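Local coordinates for protein genome packaging NTPase B204 (Sulfolobus turreted icosahedral virus 2, PDB 4KFU) that probably hydrolyses ATP to power the packaging of viral DNA into the capsid, as a P-loop NTPase of the FtsK-HerA superfamily, at residues I34-D39 against K66-V71; T98-D103 against L131-S136. One frame throughout, in Å; residues are numbered along the deposited sequence. Where two conformers were deposited one is given.

Interaction 1 of 2, residues I34-D39 against K66-V71; sequences ISYIID and KQYVVV. With ZN (zinc ion), chain L.
Y36 and Y68 meet with their side chains crossed at about a right angle, CD1 of Y68 standing 3.3 Å above one face of the Y36 ring and displaced toward its rim. The ring planes are inclined at 55°, so the pair is neither a parallel stack nor a T-shape. The edge of the Y68 ring also meets the I34 carbonyl, CE1 lying 3.3 Å from I34 O, while K30 makes a cation-pi contact with this ring. The Y36 hydroxyl is hydrogen-bonded to F53 O. Segments 34-39 and 66-71 lie on neighbouring parallel strands in the sheet of a P-loop NTPase, joined by three backbone bonds: V69 N to Y36 O (3.1 Å), I38 N to V69 O (2.8 Å) and V71 N to I38 O (2.8 Å). On the face opposite the tyrosines, I37 and V69 run alongside each other, with CG1 of each 3.5 Å apart; I37 CG2 continues the row to V71 CG2. I38 and V70 pair likewise on the tyrosine face. Near the end of strand 35-40, D39, its CG anti to the backbone N, binds zinc through both OD1 (2.4 Å) and OD2, together with H41, D73 and H108.

Interaction 2 of 2, residues T98-D103 against L131-S136; sequences TVLIID and LGLILS
S136 and D103 meet through their side chains just past the end of strand 98-102, alongside strand 131-137: the serine OG donates to D103 OD1 over 2.9 Å, approaching from above the carboxylate plane. Its OG is anti to the backbone N (chi1 166°), which places it at the acid. The other carboxylate oxygen, D103 OD2, accepts from the hydroxyls of Y50 and S18, so both oxygens of this buried acid are engaged. Its side chain lies about 4 Å from a bound magnesium ion and beside the probable Walker A loop, consistent with the Walker B acid of P-loop NTPases.

Behind this polar end, the N-H and C=O of L100 and I102, with T98 O, face strand 131-137, while V99 and I101 bond to strand 35-40. T98 O takes G132 N, L100 uses its N for G132 O and its O for I134 N, and I102 does the same with I134 O and S136 N. The I102 N to I134 O bond is the straightest of them, 2.8 Å with 171° at the hydrogen, whereas S136 N to I102 O is longer at 3.2 Å. L100 N sits above the carbonyl plane of G132. T98 OG1 is hydrogen-bonded to G96 O and, in the given conformer of S35, probably to S35 OG.

Apolar side chains cover both faces of the bonded strands. I102 CB rests 3.7 Å from L135 CD2, the two side chains lying side by side, and L100 pairs with L133 in the same manner. On the other face the V99 and I134 side chains cross at an oblique angle, CG1 to CG1 3.7 Å.

The pair belongs to a beta-alpha-beta unit with helix 117-124; helix 78-95 packs on T98, I102 and L131, helix 17-31 on V99 and I101, and strand 35-40 flanks strand 98-102.

In the fold
Interactions 1 and 2 illustrate how one parallel sheet can serve different ends: strands 35-40 and 98-102 are neighbours, so the two contacts form four consecutive strands, 68-72, 35-40, 98-102 and 131-137. They are joined by D39 N to I101 O at 2.7 Å. Interaction 2 lies nearer the centre of the chain and every touching residue is buried, with packing that is aliphatic between the strands but polar at the D103 end; interaction 1 is farther out, mostly buried, and mixes an aromatic pair with branched aliphatics. The strand ends differ too: interaction 1 delivers an acid to zinc, interaction 2 one close to magnesium and the nucleotide loop.

Interaction 1 of 2, residues I34-D39 against K66-V71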
loop_
_atom_site.group_PDB
_atom_site.type_symbol
_atom_site.label_atom_id
_atom_site.label_comp_id
_atom_site.label_asym_id
_atom_site.label_seq_id
_atom_site.Cartn_x
_atom_site.Cartn_y
_atom_site.Cartn_z
ATOM N N ILE A 34 -11.266 -12.147 2.238
ATOM C CA ILE A 34 -9.857 -11.939 2.581
ATOM C C ILE A 34 -9.732 -10.846 3.647
ATOM O O ILE A 34 -10.224 -9.728 3.465
ATOM C CB ILE A 34 -9.031 -11.574 1.329
ATOM C CG1 ILE A 34 -8.966 -12.771 0.377
ATOM C CG2 ILE A 34 -7.626 -11.130 1.721
ATOM C CD1 ILE A 34 -8.649 -12.401 -1.062
ATOM N N SER A 35 -9.067 -11.173 4.751
ATOM C CA SER A 35 -8.939 -10.246 5.868
ATOM C C SER A 35 -7.943 -9.127 5.563
ATOM O O SER A 35 -7.079 -9.261 4.696
ATOM C CB SER A 35 -8.491 -10.989 7.129
ATOM O OG SER A 35 -7.169 -11.474 6.986
ATOM N N TYR A 36 -8.073 -8.012 6.275
ATOM C CA TYR A 36 -7.091 -6.947 6.143
ATOM C C TYR A 36 -6.820 -6.205 7.445
ATOM O O TYR A 36 -7.667 -6.150 8.353
ATOM C CB TYR A 36 -7.454 -5.973 5.008
ATOM C CG TYR A 36 -8.809 -5.305 5.144
ATOM C CD1 TYR A 36 -9.024 -4.300 6.085
ATOM C CD2 TYR A 36 -9.862 -5.651 4.307
ATOM C CE1 TYR A 36 -10.255 -3.681 6.204
ATOM C CE2 TYR A 36 -11.095 -5.036 4.421
ATOM C CZ TYR A 36 -11.282 -4.054 5.373
ATOM O OH TYR A 36 -12.503 -3.426 5.488
ATOM N N ILE A 37 -5.613 -5.651 7.516
ATOM C CA ILE A 37 -5.173 -4.803 8.609
ATOM C C ILE A 37 -4.773 -3.463 8.001
ATOM O O ILE A 37 -3.930 -3.420 7.082
ATOM C CB ILE A 37 -3.937 -5.410 9.315
ATOM C CG1 ILE A 37 -4.222 -6.845 9.765
ATOM C CG2 ILE A 37 -3.499 -4.541 10.486
ATOM C CD1 ILE A 37 -2.986 -7.600 10.218
ATOM N N ILE A 38 -5.365 -2.369 8.484
ATOM C CA ILE A 38 -4.995 -1.049 7.969
ATOM C C ILE A 38 -4.155 -0.234 8.952
ATOM O O ILE A 38 -4.611 0.088 10.065
ATOM C CB ILE A 38 -6.240 -0.213 7.590
ATOM C CG1 ILE A 38 -7.153 -1.002 6.643
ATOM C CG2 ILE A 38 -5.819 1.111 6.975
ATOM C CD1 ILE A 38 -8.471 -0.284 6.320
ATOM N N ASP A 39 -2.938 0.108 8.529
ATOM C CA ASP A 39 -2.042 0.994 9.274
ATOM C C ASP A 39 -2.367 2.423 8.846
ATOM O O ASP A 39 -1.978 2.861 7.756
ATOM C CB ASP A 39 -0.584 0.615 8.963
ATOM C CG ASP A 39 0.445 1.547 9.605
ATOM O OD1 ASP A 39 0.126 2.268 10.568
ATOM O OD2 ASP A 39 1.610 1.566 9.137
ATOM N N LYS A 66 -9.088 -9.657 15.550
ATOM C CA LYS A 66 -10.167 -9.053 14.762
ATOM C C LYS A 66 -9.943 -9.257 13.267
ATOM O O LYS A 66 -8.863 -8.952 12.747
ATOM C CB LYS A 66 -10.282 -7.561 15.080
ATOM C CG LYS A 66 -10.616 -7.258 16.545
ATOM C CD LYS A 66 -12.013 -7.752 16.917
ATOM C CE LYS A 66 -12.297 -7.546 18.403
ATOM N NZ LYS A 66 -11.272 -8.248 19.226
ATOM N N GLN A 67 -10.967 -9.758 12.577
ATOM C CA GLN A 67 -10.853 -10.124 11.159
ATOM C C GLN A 67 -10.573 -8.917 10.253
ATOM O O GLN A 67 -9.690 -8.972 9.400
ATOM C CB GLN A 67 -12.108 -10.863 10.682
ATOM C CG GLN A 67 -11.998 -11.427 9.267
ATOM C CD GLN A 67 -13.291 -12.071 8.790
ATOM O OE1 GLN A 67 -14.372 -11.749 9.283
ATOM N NE2 GLN A 67 -13.181 -12.988 7.829
ATOM N N TYR A 68 -11.330 -7.839 10.445
ATOM C CA TYR A 68 -11.085 -6.594 9.733
ATOM C C TYR A 68 -10.691 -5.526 10.738
ATOM O O TYR A 68 -11.487 -5.146 11.601
ATOM C CB TYR A 68 -12.314 -6.190 8.913
ATOM C CG TYR A 68 -12.640 -7.214 7.848
ATOM C CD1 TYR A 68 -11.867 -7.313 6.695
ATOM C CD2 TYR A 68 -13.696 -8.104 8.005
ATOM C CE1 TYR A 68 -12.146 -8.252 5.720
ATOM C CE2 TYR A 68 -13.981 -9.056 7.034
ATOM C CZ TYR A 68 -13.205 -9.121 5.895
ATOM O OH TYR A 68 -13.479 -10.058 4.923
ATOM N N VAL A 69 -9.453 -5.048 10.634
ATOM C CA VAL A 69 -8.885 -4.240 11.705
ATOM C C VAL A 69 -8.183 -2.975 11.212
ATOM O O VAL A 69 -7.504 -2.965 10.174
ATOM C CB VAL A 69 -7.967 -5.108 12.623
ATOM C CG1 VAL A 69 -6.933 -5.832 11.803
ATOM C CG2 VAL A 69 -7.303 -4.269 13.711
ATOM N N VAL A 70 -8.372 -1.904 11.974
ATOM C CA VAL A 70 -7.804 -0.605 11.662
ATOM C C VAL A 70 -6.983 -0.142 12.853
ATOM O O VAL A 70 -7.484 -0.089 13.987
ATOM C CB VAL A 70 -8.919 0.418 11.377
ATOM C CG1 VAL A 70 -8.328 1.798 11.091
ATOM C CG2 VAL A 70 -9.790 -0.052 10.222
ATOM N N VAL A 71 -5.720 0.179 12.589
ATOM C CA VAL A 71 -4.782 0.580 13.616
ATOM C C VAL A 71 -4.365 2.024 13.365
ATOM O O VAL A 71 -3.696 2.309 12.371
ATOM C CB VAL A 71 -3.496 -0.278 13.544
ATOM C CG1 VAL A 71 -2.665 -0.100 14.807
ATOM C CG2 VAL A 71 -3.835 -1.746 13.305
HETATM ZN ZN ZN L . 2.292 3.220 10.522
#

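Interaction 2 of 2, residues T98-D103 against L131-S136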
loop_
_atom_site.group_PDB
_atom_site.type_symbol
_atom_site.label_atom_id
_atom_site.label_comp_id
_atom_site.label_asym_id
_atom_site.label_seq_id
_atom_site.Cartn_x
_atom_site.Cartn_y
_atom_site.Cartn_z
ATOM N N THR A 98 -3.586 -12.554 4.484
ATOM C CA THR A 98 -4.126 -11.255 4.870
ATOM C C THR A 98 -3.404 -10.144 4.102
ATOM O O THR A 98 -2.213 -10.258 3.819
ATOM C CB THR A 98 -3.926 -11.036 6.399
ATOM O OG1 THR A 98 -4.685 -12.012 7.128
ATOM C CG2 THR A 98 -4.354 -9.635 6.834
ATOM N N VAL A 99 -4.122 -9.081 3.750
ATOM C CA VAL A 99 -3.472 -7.900 3.204
ATOM C C VAL A 99 -3.224 -6.812 4.255
ATOM O O VAL A 99 -4.160 -6.329 4.911
ATOM C CB VAL A 99 -4.273 -7.310 2.039
ATOM C CG1 VAL A 99 -3.521 -6.133 1.471
ATOM C CG2 VAL A 99 -4.484 -8.378 0.972
ATOM N N LEU A 100 -1.956 -6.447 4.425
ATOM C CA LEU A 100 -1.591 -5.314 5.267
ATOM C C LEU A 100 -1.611 -4.035 4.415
ATOM O O LEU A 100 -0.795 -3.882 3.501
ATOM C CB LEU A 100 -0.199 -5.523 5.872
ATOM C CG LEU A 100 0.327 -4.397 6.765
ATOM C CD1 LEU A 100 -0.676 -4.072 7.906
ATOM C CD2 LEU A 100 1.732 -4.712 7.332
ATOM N N ILE A 101 -2.544 -3.135 4.719
ATOM C CA ILE A 101 -2.709 -1.883 3.989
ATOM C C ILE A 101 -2.089 -0.709 4.730
ATOM O O ILE A 101 -2.444 -0.414 5.877
ATOM C CB ILE A 101 -4.199 -1.569 3.756
ATOM C CG1 ILE A 101 -4.909 -2.782 3.144
ATOM C CG2 ILE A 101 -4.358 -0.325 2.873
ATOM C CD1 ILE A 101 -6.367 -2.517 2.739
ATOM N N ILE A 102 -1.160 -0.035 4.062
ATOM C CA ILE A 102 -0.408 1.046 4.680
ATOM C C ILE A 102 -0.569 2.320 3.881
ATOM O O ILE A 102 0.116 2.525 2.873
ATOM C CB ILE A 102 1.085 0.707 4.792
ATOM C CG1 ILE A 102 1.256 -0.700 5.369
ATOM C CG2 ILE A 102 1.822 1.732 5.687
ATOM C CD1 ILE A 102 2.648 -0.986 5.826
ATOM N N ASP A 103 -1.492 3.175 4.313
ATOM C CA ASP A 103 -1.625 4.483 3.670
ATOM C C ASP A 103 -0.542 5.390 4.233
ATOM O O ASP A 103 -0.043 5.148 5.347
ATOM C CB ASP A 103 -3.024 5.068 3.858
ATOM C CG ASP A 103 -3.566 5.707 2.570
ATOM O OD1 ASP A 103 -2.743 6.205 1.758
ATOM O OD2 ASP A 103 -4.807 5.707 2.363
ATOM N N LEU A 131 1.270 -12.627 4.016
ATOM C CA LEU A 131 0.816 -11.244 4.004
ATOM C C LEU A 131 1.018 -10.577 2.644
ATOM O O LEU A 131 2.136 -10.528 2.123
ATOM C CB LEU A 131 1.534 -10.435 5.091
ATOM C CG LEU A 131 1.199 -10.785 6.554
ATOM C CD1 LEU A 131 2.237 -10.232 7.488
ATOM C CD2 LEU A 131 -0.178 -10.252 6.942
ATOM N N GLY A 132 -0.063 -10.067 2.070
ATOM C CA GLY A 132 0.060 -9.150 0.952
ATOM C C GLY A 132 0.253 -7.750 1.505
ATOM O O GLY A 132 0.032 -7.507 2.698
ATOM N N LEU A 133 0.666 -6.823 0.646
ATOM C CA LEU A 133 0.862 -5.443 1.054
ATOM C C LEU A 133 0.222 -4.527 0.041
ATOM O O LEU A 133 0.353 -4.740 -1.177
ATOM C CB LEU A 133 2.350 -5.083 1.092
ATOM C CG LEU A 133 3.361 -5.531 2.128
ATOM C CD1 LEU A 133 4.659 -4.821 1.798
ATOM C CD2 LEU A 133 2.909 -5.162 3.539
ATOM N N ILE A 134 -0.476 -3.515 0.541
ATOM C CA ILE A 134 -0.832 -2.371 -0.294
ATOM C C ILE A 134 -0.157 -1.153 0.297
ATOM O O ILE A 134 -0.386 -0.809 1.463
ATOM C CB ILE A 134 -2.336 -2.150 -0.376
ATOM C CG1 ILE A 134 -2.996 -3.379 -0.999
ATOM C CG2 ILE A 134 -2.624 -0.928 -1.259
ATOM C CD1 ILE A 134 -4.487 -3.349 -1.010
ATOM N N LEU A 135 0.725 -0.535 -0.487
ATOM C CA LEU A 135 1.472 0.622 -0.020
ATOM C C LEU A 135 1.077 1.828 -0.851
ATOM O O LEU A 135 0.982 1.740 -2.081
ATOM C CB LEU A 135 2.978 0.401 -0.152
ATOM C CG LEU A 135 3.579 -0.792 0.599
ATOM C CD1 LEU A 135 5.075 -0.849 0.356
ATOM C CD2 LEU A 135 3.265 -0.717 2.097
ATOM N N SER A 136 0.869 2.956 -0.185
ATOM C CA SER A 136 0.391 4.152 -0.862
ATOM C C SER A 136 1.276 5.340 -0.517
ATOM O O SER A 136 1.636 5.530 0.652
ATOM C CB SER A 136 -1.055 4.419 -0.425
ATOM O OG SER A 136 -1.472 5.713 -0.785
#